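PDB 1ZCE: hypothetical protein Atu2648 from Agrobacterium tumefaciens str. C58, which is of unknown function but folds as an EVE domain, related to the PUA and ASCH domains, and so may bind nucleic acid. Local coordinates for residues W14-Q19 against I88-D93; G31-Q36 against L81-V86; K49-H54 against V62-V67. All blocks are in the same frame, centred on the assembly; numbering follows the deposited sequence.

Contact 1 (W14-Q19 against I88-D93)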
ATOM      1  N   TRP A  14      -0.173  -9.793   9.134  1.00  9.32           N
ATOM      2  CA  TRP A  14      -1.400  -9.183   8.645  1.00  8.57           C
ATOM      3  C   TRP A  14      -1.540  -9.471   7.155  1.00  8.58           C
ATOM      4  O   TRP A  14      -0.878  -8.851   6.320  1.00  8.46           O
ATOM      5  CB  TRP A  14      -1.365  -7.676   8.900  1.00  7.29           C
ATOM      6  CG  TRP A  14      -2.666  -7.012   8.608  1.00  6.48           C
ATOM      7  CD1 TRP A  14      -2.949  -6.178   7.566  1.00  7.26           C
ATOM      8  CD2 TRP A  14      -3.881  -7.147   9.357  1.00  6.93           C
ATOM      9  NE1 TRP A  14      -4.264  -5.786   7.617  1.00  6.22           N
ATOM     10  CE2 TRP A  14      -4.860  -6.366   8.708  1.00  7.02           C
ATOM     11  CE3 TRP A  14      -4.237  -7.855  10.513  1.00  8.79           C
ATOM     12  CZ2 TRP A  14      -6.179  -6.271   9.178  1.00  6.70           C
ATOM     13  CZ3 TRP A  14      -5.544  -7.761  10.982  1.00  8.25           C
ATOM     14  CH2 TRP A  14      -6.498  -6.974  10.314  1.00  8.46           C
ATOM     15  N   SER A  15      -2.412 -10.418   6.831  1.00  8.18           N
ATOM     16  CA  SER A  15      -2.621 -10.822   5.449  1.00  8.34           C
ATOM     17  C   SER A  15      -3.739 -10.061   4.759  1.00  7.48           C
ATOM     18  O   SER A  15      -4.568  -9.408   5.400  1.00  7.05           O
ATOM     19  CB  SER A  15      -2.950 -12.311   5.383  1.00  9.47           C
ATOM     20  OG  SER A  15      -4.233 -12.539   5.939  1.00 10.79           O
ATOM     21  N   TRP A  16      -3.757 -10.179   3.438  1.00  6.60           N
ATOM     22  CA  TRP A  16      -4.770  -9.549   2.614  1.00  7.28           C
ATOM     23  C   TRP A  16      -6.151 -10.059   3.036  1.00  7.13           C
ATOM     24  O   TRP A  16      -7.116  -9.300   3.073  1.00  7.55           O
ATOM     25  CB  TRP A  16      -4.493  -9.873   1.143  1.00  5.91           C
ATOM     26  CG  TRP A  16      -5.551  -9.426   0.193  1.00  6.47           C
ATOM     27  CD1 TRP A  16      -6.201 -10.204  -0.716  1.00  7.09           C
ATOM     28  CD2 TRP A  16      -6.079  -8.103   0.042  1.00  6.13           C
ATOM     29  NE1 TRP A  16      -7.103  -9.455  -1.426  1.00  7.27           N
ATOM     30  CE2 TRP A  16      -7.051  -8.158  -0.981  1.00  5.91           C
ATOM     31  CE3 TRP A  16      -5.829  -6.875   0.672  1.00  7.04           C
ATOM     32  CZ2 TRP A  16      -7.774  -7.037  -1.395  1.00  7.50           C
ATOM     33  CZ3 TRP A  16      -6.550  -5.756   0.260  1.00  6.86           C
ATOM     34  CH2 TRP A  16      -7.512  -5.848  -0.763  1.00  6.57           C
ATOM     35  N   GLU A  17      -6.244 -11.345   3.362  1.00  8.64           N
ATOM     36  CA  GLU A  17      -7.519 -11.912   3.788  1.00  9.23           C
ATOM     37  C   GLU A  17      -7.996 -11.217   5.059  1.00  9.00           C
ATOM     38  O   GLU A  17      -9.174 -10.894   5.192  1.00  8.33           O
ATOM     39  CB  GLU A  17      -7.382 -13.418   4.024  1.00 11.99           C
ATOM     40  CG  GLU A  17      -7.165 -14.232   2.755  1.00 17.47           C
ATOM     41  CD  GLU A  17      -8.397 -14.287   1.867  1.00 19.67           C
ATOM     42  OE1 GLU A  17      -8.298 -14.830   0.745  1.00 22.94           O
ATOM     43  OE2 GLU A  17      -9.465 -13.796   2.289  1.00 22.50           O
HETATM   44  N   MSE A  18      -7.078 -10.978   5.993  1.00  7.96           N
HETATM   45  CA  MSE A  18      -7.434 -10.304   7.236  1.00  8.37           C
HETATM   46  C   MSE A  18      -7.853  -8.866   6.944  1.00  6.94           C
HETATM   47  O   MSE A  18      -8.778  -8.339   7.567  1.00  7.71           O
HETATM   48  CB  MSE A  18      -6.254 -10.321   8.206  1.00 10.10           C
HETATM   49  CG  MSE A  18      -5.868 -11.717   8.674  1.00 11.49           C
HETATM   50 SE   MSE A  18      -4.241 -11.728   9.713  1.00 20.50          SE
HETATM   51  CE  MSE A  18      -5.006 -11.706  11.479  1.00 19.18           C
ATOM     52  N   GLN A  19      -7.169  -8.235   5.994  1.00  6.31           N
ATOM     53  CA  GLN A  19      -7.488  -6.867   5.618  1.00  6.30           C
ATOM     54  C   GLN A  19      -8.916  -6.812   5.070  1.00  5.96           C
ATOM     55  O   GLN A  19      -9.708  -5.965   5.476  1.00  6.56           O
ATOM     56  CB  GLN A  19      -6.487  -6.361   4.573  1.00  5.56           C
ATOM     57  CG  GLN A  19      -6.709  -4.917   4.152  1.00  6.30           C
ATOM     58  CD  GLN A  19      -6.574  -3.947   5.312  1.00  6.56           C
ATOM     59  OE1 GLN A  19      -5.538  -3.895   5.971  1.00  5.51           O
ATOM     60  NE2 GLN A  19      -7.626  -3.175   5.567  1.00  8.94           N
ATOM     61  N   ILE A  88      -6.478   2.135   6.520  1.00  4.83           N
ATOM     62  CA  ILE A  88      -6.764   1.750   5.141  1.00  4.82           C
ATOM     63  C   ILE A  88      -7.802   0.636   5.116  1.00  4.52           C
ATOM     64  O   ILE A  88      -7.988  -0.073   6.105  1.00  4.96           O
ATOM     65  CB  ILE A  88      -5.494   1.252   4.383  1.00  4.98           C
ATOM     66  CG1 ILE A  88      -4.899   0.024   5.079  1.00  6.35           C
ATOM     67  CG2 ILE A  88      -4.466   2.370   4.293  1.00  6.41           C
ATOM     68  CD1 ILE A  88      -3.754  -0.627   4.305  1.00  7.27           C
ATOM     69  N   ARG A  89      -8.482   0.491   3.984  1.00  5.36           N
ATOM     70  CA  ARG A  89      -9.482  -0.559   3.832  1.00  5.30           C
ATOM     71  C   ARG A  89      -9.424  -1.148   2.431  1.00  4.50           C
ATOM     72  O   ARG A  89      -8.980  -0.499   1.487  1.00  4.70           O
ATOM     73  CB  ARG A  89     -10.889  -0.028   4.118  1.00  6.19           C
ATOM     74  CG  ARG A  89     -11.364   1.080   3.209  1.00  6.98           C
ATOM     75  CD  ARG A  89     -12.699   1.610   3.715  1.00  7.34           C
ATOM     76  NE  ARG A  89     -13.125   2.837   3.052  1.00  8.18           N
ATOM     77  CZ  ARG A  89     -14.136   3.592   3.472  1.00  8.22           C
ATOM     78  NH1 ARG A  89     -14.460   4.696   2.813  1.00 11.69           N
ATOM     79  NH2 ARG A  89     -14.820   3.243   4.554  1.00  9.08           N
ATOM     80  N   ALA A  90      -9.877  -2.385   2.301  1.00  5.08           N
ATOM     81  CA  ALA A  90      -9.860  -3.064   1.018  1.00  5.32           C
ATOM     82  C   ALA A  90     -10.815  -2.439   0.008  1.00  6.60           C
ATOM     83  O   ALA A  90     -11.890  -1.952   0.363  1.00  7.45           O
ATOM     84  CB  ALA A  90     -10.204  -4.525   1.209  1.00  8.14           C
ATOM     85  N   VAL A  91     -10.394  -2.440  -1.252  1.00  6.38           N
ATOM     86  CA  VAL A  91     -11.215  -1.930  -2.339  1.00  7.21           C
ATOM     87  C   VAL A  91     -11.560  -3.129  -3.223  1.00  7.63           C
ATOM     88  O   VAL A  91     -12.730  -3.388  -3.507  1.00  8.61           O
ATOM     89  CB  VAL A  91     -10.477  -0.860  -3.178  1.00  6.53           C
ATOM     90  CG1 VAL A  91     -11.321  -0.475  -4.384  1.00  8.60           C
ATOM     91  CG2 VAL A  91     -10.211   0.375  -2.328  1.00  8.59           C
ATOM     92  N   CYS A  92     -10.540  -3.869  -3.648  1.00  6.54           N
ATOM     93  CA  CYS A  92     -10.755  -5.047  -4.482  1.00  7.98           C
ATOM     94  C   CYS A  92      -9.489  -5.891  -4.561  1.00  7.29           C
ATOM     95  O   CYS A  92      -8.392  -5.412  -4.281  1.00  7.01           O
ATOM     96  CB  CYS A  92     -11.179  -4.633  -5.894  1.00  8.72           C
ATOM     97  SG  CYS A  92      -9.913  -3.731  -6.829  1.00 10.13           S
ATOM     98  N   ASP A  93      -9.645  -7.156  -4.931  1.00  8.59           N
ATOM     99  CA  ASP A  93      -8.498  -8.038  -5.059  1.00  9.04           C
ATOM    100  C   ASP A  93      -7.816  -7.725  -6.378  1.00  8.19           C
ATOM    101  O   ASP A  93      -8.400  -7.088  -7.257  1.00  8.16           O
ATOM    102  CB  ASP A  93      -8.938  -9.505  -5.098  1.00 12.33           C
ATOM    103  CG  ASP A  93      -9.818  -9.886  -3.932  1.00 16.86           C
ATOM    104  OD1 ASP A  93      -9.390  -9.694  -2.778  1.00 18.69           O
ATOM    105  OD2 ASP A  93     -10.936 -10.386  -4.172  1.00 22.15           O
TER
HETATM  106  O   HOH W   1     -10.659  -3.462   4.877  1.00  6.83           O
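Helix-on-sheet packing joins W16 and Q19, in the first turn of helix 16-22, to A90, D93 and I88 of strand 84-99, in the EVE domain. The W16 indole reaches the strand with its six-membered ring and its N-H. CH2 lies 3.6 Å from A90 CB. NE1 donates to D93 OD1 at 2.7 Å; the angle at the hydrogen, 142°, shows a short but bent bond. The oxygen is met on its anti side, close to the carboxylate plane, while ring and carboxylate planes stand 85° apart. K20 forms a salt bridge with the same OD1, so two donors grip this oxygen.

Three residues further along the helix, Q19 crosses I88 at about a right angle. Its amide is held at both ends: OE1 accepts from W14 NE1 at 2.8 Å in a nearly straight bond, which fixes the amide flip and leaves NE2 to meet the strand. There NE2 makes a weak bond to I88 O (3.2 Å, 125°). A water bridges the segments, donating to Q19 O and accepting from Q19 NE2 and A90 N. S15 is the N-cap, its OG accepting from M18 N at 3.2 Å. V91 and C92 both face I64, forming a classic beta bulge. The whole is an N-capped helix packed against a bulged strand of a mixed alpha-beta fold.

Contact 2 (G31-Q36 against L81-V86)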
ATOM      1  N   GLY A  31       2.492   0.458  13.817  1.00  7.18           N
ATOM      2  CA  GLY A  31       3.808  -0.153  13.764  1.00  7.43           C
ATOM      3  C   GLY A  31       4.862   0.465  12.870  1.00  7.79           C
ATOM      4  O   GLY A  31       6.000  -0.002  12.866  1.00  8.58           O
ATOM      5  N   VAL A  32       4.512   1.492  12.106  1.00  6.67           N
ATOM      6  CA  VAL A  32       5.497   2.126  11.242  1.00  6.73           C
ATOM      7  C   VAL A  32       6.423   2.979  12.101  1.00  5.86           C
ATOM      8  O   VAL A  32       5.972   3.873  12.814  1.00  6.06           O
ATOM      9  CB  VAL A  32       4.817   2.997  10.166  1.00  6.70           C
ATOM     10  CG1 VAL A  32       5.866   3.782   9.384  1.00  7.90           C
ATOM     11  CG2 VAL A  32       4.010   2.113   9.227  1.00  7.23           C
ATOM     12  N   ARG A  33       7.716   2.674  12.042  1.00  5.68           N
ATOM     13  CA  ARG A  33       8.724   3.398  12.812  1.00  5.43           C
ATOM     14  C   ARG A  33       9.840   3.860  11.876  1.00  5.78           C
ATOM     15  O   ARG A  33      11.032   3.719  12.165  1.00  5.62           O
ATOM     16  CB  ARG A  33       9.286   2.495  13.916  1.00  6.32           C
ATOM     17  CG  ARG A  33       8.232   1.986  14.899  1.00  7.61           C
ATOM     18  CD  ARG A  33       7.631   3.117  15.730  1.00  8.57           C
ATOM     19  NE  ARG A  33       6.652   2.642  16.710  1.00 10.24           N
ATOM     20  CZ  ARG A  33       5.335   2.601  16.510  1.00  8.88           C
ATOM     21  NH1 ARG A  33       4.821   3.013  15.359  1.00  9.42           N
ATOM     22  NH2 ARG A  33       4.531   2.145  17.462  1.00 10.59           N
ATOM     23  N   ASN A  34       9.421   4.413  10.744  1.00  6.46           N
ATOM     24  CA  ASN A  34      10.315   4.924   9.714  1.00  6.31           C
ATOM     25  C   ASN A  34       9.765   6.303   9.364  1.00  5.19           C
ATOM     26  O   ASN A  34       8.587   6.439   9.029  1.00  5.04           O
ATOM     27  CB  ASN A  34      10.277   3.988   8.500  1.00  7.35           C
ATOM     28  CG  ASN A  34      11.135   4.476   7.348  1.00  8.93           C
ATOM     29  OD1 ASN A  34      10.779   5.425   6.650  1.00  8.86           O
ATOM     30  ND2 ASN A  34      12.274   3.828   7.145  1.00 10.90           N
ATOM     31  N   TYR A  35      10.609   7.327   9.450  1.00  5.89           N
ATOM     32  CA  TYR A  35      10.160   8.687   9.176  1.00  6.41           C
ATOM     33  C   TYR A  35       9.608   8.897   7.776  1.00  6.75           C
ATOM     34  O   TYR A  35       8.563   9.521   7.606  1.00  6.12           O
ATOM     35  CB  TYR A  35      11.293   9.679   9.445  1.00  7.66           C
ATOM     36  CG  TYR A  35      11.741   9.691  10.888  1.00  9.24           C
ATOM     37  CD1 TYR A  35      13.029   9.296  11.243  1.00  9.62           C
ATOM     38  CD2 TYR A  35      10.869  10.077  11.902  1.00  9.56           C
ATOM     39  CE1 TYR A  35      13.438   9.284  12.573  1.00 10.57           C
ATOM     40  CE2 TYR A  35      11.267  10.066  13.234  1.00 10.80           C
ATOM     41  CZ  TYR A  35      12.553   9.669  13.564  1.00 10.04           C
ATOM     42  OH  TYR A  35      12.950   9.653  14.883  1.00 12.36           O
ATOM     43  N   GLN A  36      10.297   8.377   6.768  1.00  5.89           N
ATOM     44  CA  GLN A  36       9.837   8.545   5.397  1.00  6.94           C
ATOM     45  C   GLN A  36       8.493   7.866   5.157  1.00  5.96           C
ATOM     46  O   GLN A  36       7.625   8.421   4.483  1.00  5.88           O
ATOM     47  CB  GLN A  36      10.880   8.005   4.418  1.00  9.07           C
ATOM     48  CG  GLN A  36      10.418   8.025   2.974  1.00 14.18           C
ATOM     49  CD  GLN A  36       9.928   9.391   2.536  1.00 19.14           C
ATOM     50  OE1 GLN A  36       9.116   9.502   1.619  1.00 23.84           O
ATOM     51  NE2 GLN A  36      10.429  10.438   3.179  1.00 21.97           N
ATOM     52  N   LEU A  81       4.601  11.314  20.060  1.00 22.28           N
ATOM     53  CA  LEU A  81       4.294  12.475  19.236  1.00 19.94           C
ATOM     54  C   LEU A  81       4.758  12.345  17.789  1.00 18.66           C
ATOM     55  O   LEU A  81       4.122  12.878  16.878  1.00 19.58           O
ATOM     56  CB  LEU A  81       4.913  13.725  19.869  1.00 21.60           C
ATOM     57  CG  LEU A  81       4.178  15.057  19.703  1.00 22.47           C
ATOM     58  CD1 LEU A  81       4.874  16.120  20.538  1.00 23.24           C
ATOM     59  CD2 LEU A  81       4.144  15.462  18.242  1.00 22.44           C
ATOM     60  N   LYS A  82       5.854  11.635  17.559  1.00 16.23           N
ATOM     61  CA  LYS A  82       6.342  11.512  16.196  1.00 15.46           C
ATOM     62  C   LYS A  82       5.838  10.314  15.402  1.00 12.27           C
ATOM     63  O   LYS A  82       6.168  10.185  14.230  1.00 11.49           O
ATOM     64  CB  LYS A  82       7.871  11.547  16.174  1.00 18.48           C
ATOM     65  CG  LYS A  82       8.535  10.531  17.069  1.00 20.72           C
ATOM     66  CD  LYS A  82      10.038  10.679  17.012  1.00 22.39           C
ATOM     67  CE  LYS A  82      10.708   9.726  17.974  1.00 21.41           C
ATOM     68  NZ  LYS A  82      12.194   9.811  17.903  1.00 20.37           N
ATOM     69  N   TRP A  83       5.036   9.447  16.011  1.00  9.83           N
ATOM     70  CA  TRP A  83       4.521   8.300  15.273  1.00  8.56           C
ATOM     71  C   TRP A  83       3.018   8.388  15.029  1.00  9.09           C
ATOM     72  O   TRP A  83       2.214   8.286  15.957  1.00  9.05           O
ATOM     73  CB  TRP A  83       4.855   6.995  16.003  1.00 10.54           C
ATOM     74  CG  TRP A  83       6.336   6.735  16.118  1.00  9.48           C
ATOM     75  CD1 TRP A  83       7.015   6.363  17.245  1.00 10.03           C
ATOM     76  CD2 TRP A  83       7.317   6.828  15.074  1.00  8.98           C
ATOM     77  NE1 TRP A  83       8.350   6.223  16.970  1.00 10.90           N
ATOM     78  CE2 TRP A  83       8.566   6.502  15.646  1.00 10.41           C
ATOM     79  CE3 TRP A  83       7.264   7.157  13.713  1.00  9.96           C
ATOM     80  CZ2 TRP A  83       9.751   6.493  14.905  1.00  9.94           C
ATOM     81  CZ3 TRP A  83       8.446   7.148  12.975  1.00 10.29           C
ATOM     82  CH2 TRP A  83       9.671   6.819  13.577  1.00 10.86           C
ATOM     83  N   ASP A  84       2.651   8.613  13.771  1.00  8.10           N
ATOM     84  CA  ASP A  84       1.249   8.676  13.387  1.00  7.21           C
ATOM     85  C   ASP A  84       1.031   7.837  12.125  1.00  6.70           C
ATOM     86  O   ASP A  84       1.988   7.445  11.457  1.00  6.10           O
ATOM     87  CB  ASP A  84       0.764  10.135  13.202  1.00  7.91           C
ATOM     88  CG  ASP A  84       1.772  11.030  12.495  1.00  8.87           C
ATOM     89  OD1 ASP A  84       2.096  10.775  11.318  1.00  8.17           O
ATOM     90  OD2 ASP A  84       2.234  12.010  13.117  1.00  9.99           O
ATOM     91  N   CYS A  85      -0.228   7.556  11.810  1.00  5.47           N
ATOM     92  CA  CYS A  85      -0.543   6.723  10.658  1.00  5.24           C
ATOM     93  C   CYS A  85      -1.973   6.900  10.164  1.00  4.80           C
ATOM     94  O   CYS A  85      -2.822   7.497  10.842  1.00  5.43           O
ATOM     95  CB  CYS A  85      -0.339   5.255  11.040  1.00  4.72           C
ATOM     96  SG  CYS A  85      -1.321   4.766  12.515  1.00  6.88           S
ATOM     97  N   VAL A  86      -2.226   6.383   8.965  1.00  4.36           N
ATOM     98  CA  VAL A  86      -3.560   6.417   8.388  1.00  4.83           C
ATOM     99  C   VAL A  86      -4.227   5.077   8.684  1.00  4.63           C
ATOM    100  O   VAL A  86      -3.637   4.190   9.306  1.00  4.55           O
ATOM    101  CB  VAL A  86      -3.529   6.586   6.836  1.00  4.67           C
ATOM    102  CG1 VAL A  86      -2.977   7.950   6.467  1.00  6.59           C
ATOM    103  CG2 VAL A  86      -2.685   5.486   6.197  1.00  4.38           C
TER
HETATM  104  O   HOH W   2       4.508   6.372  12.094  1.00  8.04           O
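This is a surface contact centred on W83, where the turn leading into helix 35-42 meets the loop that runs into strand 84-99: R33 stacks on one face of the indole, and the Y35 ring, slid aside, lies beyond the opposite one. The CD of R33 sits 3.5 Å from the centroid of the five-membered ring and nearly on the normal, a CH-pi contact. Beyond CD the guanidinium lies flat on the ring, with planes 16° apart and CZ 4.5 Å from the same centroid, which meets the geometry of a cation-pi stack. The chain bends at chi2 (-66°), placing CD over the indole. NH1 also donates to V32 O at 2.9 Å and pairs with D74, while NH2 bonds T76; together these hold the guanidinium's rotation.

The six-membered ring of W83 meets Y35 differently. Their planes are 21° apart but slid, with centroids separated by 5.1 Å, so overlap is slight and W83 CH2 sits near the rim of the tyrosine face. K82, extended beyond CG, donates from NZ to Y35 OH at 3.1 Å. A water donates to both V32 O and D84 O, linking the two backbones. N34 caps the helix through A37 N. The arrangement is an arginine-tryptophan cation-pi stack beside an N-capped helix.

Contact 3 (K49-H54 against V62-V67); sequences KGFFYH and VGIVEV
K49 runs alongside E66, both pointing the same way from a non-hydrogen-bonded pair of the hairpin. K49 CB lies 3.9 Å from V65 O. CG is followed by a bend at chi2 (-62°) that brings CD over the neighbouring strand, 3.7 Å from E66 CB. CE then comes to 3.5 Å from E66 OE2, and NZ ends in a long salt bridge to that oxygen, 3.7 Å away. A water bridges the two charged ends, accepting from NZ and donating to OE2. NZ also donates to G47 O and K144 O, and E66 OE1 pairs with R89, so each charge has further partners.

The register is fixed by backbone bonds: G50 and V65 exchange a reciprocal pair, F52 N donates to G63 O, and V62 N to F52 O. V62 and G63 both face F52, a classic beta bulge. On the face that holds F52 and V65, the phenyl CD2 is 4.0 Å from V65 CG1 and CD1 touches V62 CG2. That same methyl sits over the centre of the H54 imidazole, 4.0 Å from its centroid and 8° off the normal, a CH-pi contact; H54 NE2 bonds W16 N. F51 and I64 project from the other face, toward helix 127-136. This is an antiparallel beta hairpin with a bulge, in the middle of the mixed sheet of the PUA-related EVE fold.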
ATOM      1  N   LYS A  49      -5.721   5.614  -3.442  1.00  4.63           N
ATOM      2  CA  LYS A  49      -5.620   4.185  -3.683  1.00  5.38           C
ATOM      3  C   LYS A  49      -4.179   3.709  -3.614  1.00  4.62           C
ATOM      4  O   LYS A  49      -3.241   4.472  -3.856  1.00  4.48           O
ATOM      5  CB  LYS A  49      -6.213   3.854  -5.051  1.00  5.72           C
ATOM      6  CG  LYS A  49      -7.649   4.323  -5.232  1.00  6.37           C
ATOM      7  CD  LYS A  49      -8.587   3.653  -4.240  1.00  7.65           C
ATOM      8  CE  LYS A  49     -10.054   3.988  -4.513  1.00  6.03           C
ATOM      9  NZ  LYS A  49     -10.359   5.440  -4.419  1.00  8.32           N
ATOM     10  N   GLY A  50      -4.008   2.441  -3.268  1.00  5.62           N
ATOM     11  CA  GLY A  50      -2.675   1.886  -3.172  1.00  5.70           C
ATOM     12  C   GLY A  50      -2.667   0.375  -3.245  1.00  4.25           C
ATOM     13  O   GLY A  50      -3.718  -0.281  -3.224  1.00  7.31           O
ATOM     14  N   PHE A  51      -1.464  -0.177  -3.334  1.00  3.98           N
ATOM     15  CA  PHE A  51      -1.289  -1.619  -3.415  1.00  3.58           C
ATOM     16  C   PHE A  51      -1.027  -2.236  -2.059  1.00  2.69           C
ATOM     17  O   PHE A  51      -0.329  -1.660  -1.224  1.00  4.11           O
ATOM     18  CB  PHE A  51      -0.111  -1.977  -4.324  1.00  4.01           C
ATOM     19  CG  PHE A  51      -0.315  -1.618  -5.766  1.00  3.03           C
ATOM     20  CD1 PHE A  51      -1.498  -1.948  -6.421  1.00  4.40           C
ATOM     21  CD2 PHE A  51       0.694  -0.992  -6.483  1.00  3.71           C
ATOM     22  CE1 PHE A  51      -1.670  -1.662  -7.773  1.00  4.04           C
ATOM     23  CE2 PHE A  51       0.532  -0.704  -7.833  1.00  3.94           C
ATOM     24  CZ  PHE A  51      -0.654  -1.039  -8.481  1.00  4.48           C
ATOM     25  N   PHE A  52      -1.617  -3.404  -1.839  1.00  4.37           N
ATOM     26  CA  PHE A  52      -1.393  -4.159  -0.616  1.00  4.36           C
ATOM     27  C   PHE A  52      -0.416  -5.224  -1.125  1.00  3.99           C
ATOM     28  O   PHE A  52      -0.763  -6.052  -1.974  1.00  4.95           O
ATOM     29  CB  PHE A  52      -2.701  -4.778  -0.114  1.00  4.54           C
ATOM     30  CG  PHE A  52      -2.609  -5.386   1.265  1.00  3.85           C
ATOM     31  CD1 PHE A  52      -2.089  -6.665   1.451  1.00  5.47           C
ATOM     32  CD2 PHE A  52      -3.065  -4.684   2.381  1.00  4.15           C
ATOM     33  CE1 PHE A  52      -2.035  -7.241   2.727  1.00  5.71           C
ATOM     34  CE2 PHE A  52      -3.015  -5.252   3.664  1.00  6.20           C
ATOM     35  CZ  PHE A  52      -2.498  -6.528   3.836  1.00  5.22           C
ATOM     36  N   TYR A  53       0.810  -5.168  -0.616  1.00  3.76           N
ATOM     37  CA  TYR A  53       1.882  -6.060  -1.033  1.00  4.44           C
ATOM     38  C   TYR A  53       2.344  -6.959   0.091  1.00  4.49           C
ATOM     39  O   TYR A  53       2.673  -6.480   1.177  1.00  4.66           O
ATOM     40  CB  TYR A  53       3.058  -5.214  -1.539  1.00  4.56           C
ATOM     41  CG  TYR A  53       4.311  -5.985  -1.883  1.00  5.39           C
ATOM     42  CD1 TYR A  53       5.330  -6.163  -0.945  1.00  5.93           C
ATOM     43  CD2 TYR A  53       4.487  -6.525  -3.153  1.00  5.24           C
ATOM     44  CE1 TYR A  53       6.497  -6.860  -1.269  1.00  5.96           C
ATOM     45  CE2 TYR A  53       5.646  -7.221  -3.484  1.00  6.94           C
ATOM     46  CZ  TYR A  53       6.644  -7.384  -2.540  1.00  5.52           C
ATOM     47  OH  TYR A  53       7.779  -8.079  -2.883  1.00  7.59           O
ATOM     48  N   HIS A  54       2.352  -8.264  -0.164  1.00  4.41           N
ATOM     49  CA  HIS A  54       2.808  -9.215   0.841  1.00  4.97           C
ATOM     50  C   HIS A  54       4.331  -9.246   0.833  1.00  5.28           C
ATOM     51  O   HIS A  54       4.956  -9.625  -0.159  1.00  5.38           O
ATOM     52  CB  HIS A  54       2.245 -10.609   0.560  1.00  5.72           C
ATOM     53  CG  HIS A  54       0.853 -10.813   1.071  1.00  5.71           C
ATOM     54  ND1 HIS A  54       0.074 -11.887   0.697  1.00  7.77           N
ATOM     55  CD2 HIS A  54       0.106 -10.096   1.945  1.00  6.68           C
ATOM     56  CE1 HIS A  54      -1.089 -11.824   1.319  1.00  8.15           C
ATOM     57  NE2 HIS A  54      -1.095 -10.747   2.083  1.00  8.04           N
ATOM     58  N   VAL A  62      -1.253  -8.223  -4.021  1.00  5.07           N
ATOM     59  CA  VAL A  62      -2.460  -9.031  -3.972  1.00  5.42           C
ATOM     60  C   VAL A  62      -3.780  -8.285  -3.938  1.00  5.97           C
ATOM     61  O   VAL A  62      -4.833  -8.891  -4.116  1.00  6.15           O
ATOM     62  CB  VAL A  62      -2.412  -9.978  -2.759  1.00  5.71           C
ATOM     63  CG1 VAL A  62      -1.272 -10.958  -2.929  1.00  6.75           C
ATOM     64  CG2 VAL A  62      -2.222  -9.174  -1.475  1.00  7.39           C
ATOM     65  N   GLY A  63      -3.740  -6.979  -3.714  1.00  5.32           N
ATOM     66  CA  GLY A  63      -4.982  -6.235  -3.671  1.00  6.72           C
ATOM     67  C   GLY A  63      -4.798  -4.738  -3.703  1.00  4.67           C
ATOM     68  O   GLY A  63      -3.676  -4.229  -3.659  1.00  4.83           O
ATOM     69  N   ILE A  64      -5.918  -4.037  -3.807  1.00  5.05           N
ATOM     70  CA  ILE A  64      -5.925  -2.586  -3.817  1.00  5.81           C
ATOM     71  C   ILE A  64      -6.692  -2.111  -2.588  1.00  4.02           C
ATOM     72  O   ILE A  64      -7.736  -2.670  -2.231  1.00  5.15           O
ATOM     73  CB  ILE A  64      -6.602  -2.042  -5.088  1.00  8.07           C
ATOM     74  CG1 ILE A  64      -5.755  -2.416  -6.309  1.00 11.55           C
ATOM     75  CG2 ILE A  64      -6.777  -0.529  -4.987  1.00  7.95           C
ATOM     76  CD1 ILE A  64      -6.310  -1.921  -7.639  1.00 11.91           C
ATOM     77  N   VAL A  65      -6.150  -1.089  -1.936  1.00  4.46           N
ATOM     78  CA  VAL A  65      -6.766  -0.511  -0.754  1.00  4.88           C
ATOM     79  C   VAL A  65      -6.962   0.981  -0.957  1.00  5.16           C
ATOM     80  O   VAL A  65      -6.517   1.555  -1.948  1.00  5.55           O
ATOM     81  CB  VAL A  65      -5.884  -0.695   0.503  1.00  5.05           C
ATOM     82  CG1 VAL A  65      -5.772  -2.170   0.851  1.00  6.43           C
ATOM     83  CG2 VAL A  65      -4.507  -0.092   0.266  1.00  7.80           C
ATOM     84  N   GLU A  66      -7.651   1.596  -0.005  1.00  4.91           N
ATOM     85  CA  GLU A  66      -7.877   3.030  -0.030  1.00  5.65           C
ATOM     86  C   GLU A  66      -7.751   3.562   1.388  1.00  5.01           C
ATOM     87  O   GLU A  66      -7.992   2.849   2.363  1.00  5.27           O
ATOM     88  CB  GLU A  66      -9.266   3.359  -0.584  1.00  7.56           C
ATOM     89  CG  GLU A  66     -10.422   2.912   0.298  1.00  8.71           C
ATOM     90  CD  GLU A  66     -11.776   3.184  -0.336  1.00 11.44           C
ATOM     91  OE1 GLU A  66     -12.803   2.821   0.275  1.00 12.17           O
ATOM     92  OE2 GLU A  66     -11.812   3.758  -1.444  1.00 15.45           O
ATOM     93  N   VAL A  67      -7.357   4.823   1.492  1.00  5.27           N
ATOM     94  CA  VAL A  67      -7.207   5.466   2.783  1.00  5.11           C
ATOM     95  C   VAL A  67      -8.596   5.837   3.300  1.00  5.03           C
ATOM     96  O   VAL A  67      -9.375   6.466   2.582  1.00  5.43           O
ATOM     97  CB  VAL A  67      -6.341   6.738   2.650  1.00  6.38           C
ATOM     98  CG1 VAL A  67      -6.326   7.499   3.956  1.00  7.63           C
ATOM     99  CG2 VAL A  67      -4.919   6.363   2.232  1.00  6.62           C
TER
HETATM  100  O   HOH W   3     -12.936   5.341  -3.149  1.00 18.03           O

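In the fold
Contacts 1 and 3 are neighbours, their centres about 7 Å apart, whereas contact 2 lies about 20 Å from contact 1 and 18 Å from contact 3. Strand 84-99 serves both contacts 1 and 2, pairing in the sheet with strand 60-73 of contact 3. Along the chain the first segments come in the order 14-19, 31-36, 49-54 and the partners 62-67, 81-86, 88-93, so contact 3 is innermost, enclosed by contact 2 and then by contact 1. The hairpin thus supplies the buried middle of one EVE domain, while the longer-range contacts attach helix 16-22 and the turn before helix 35-42 at separate places along its neighbouring strand.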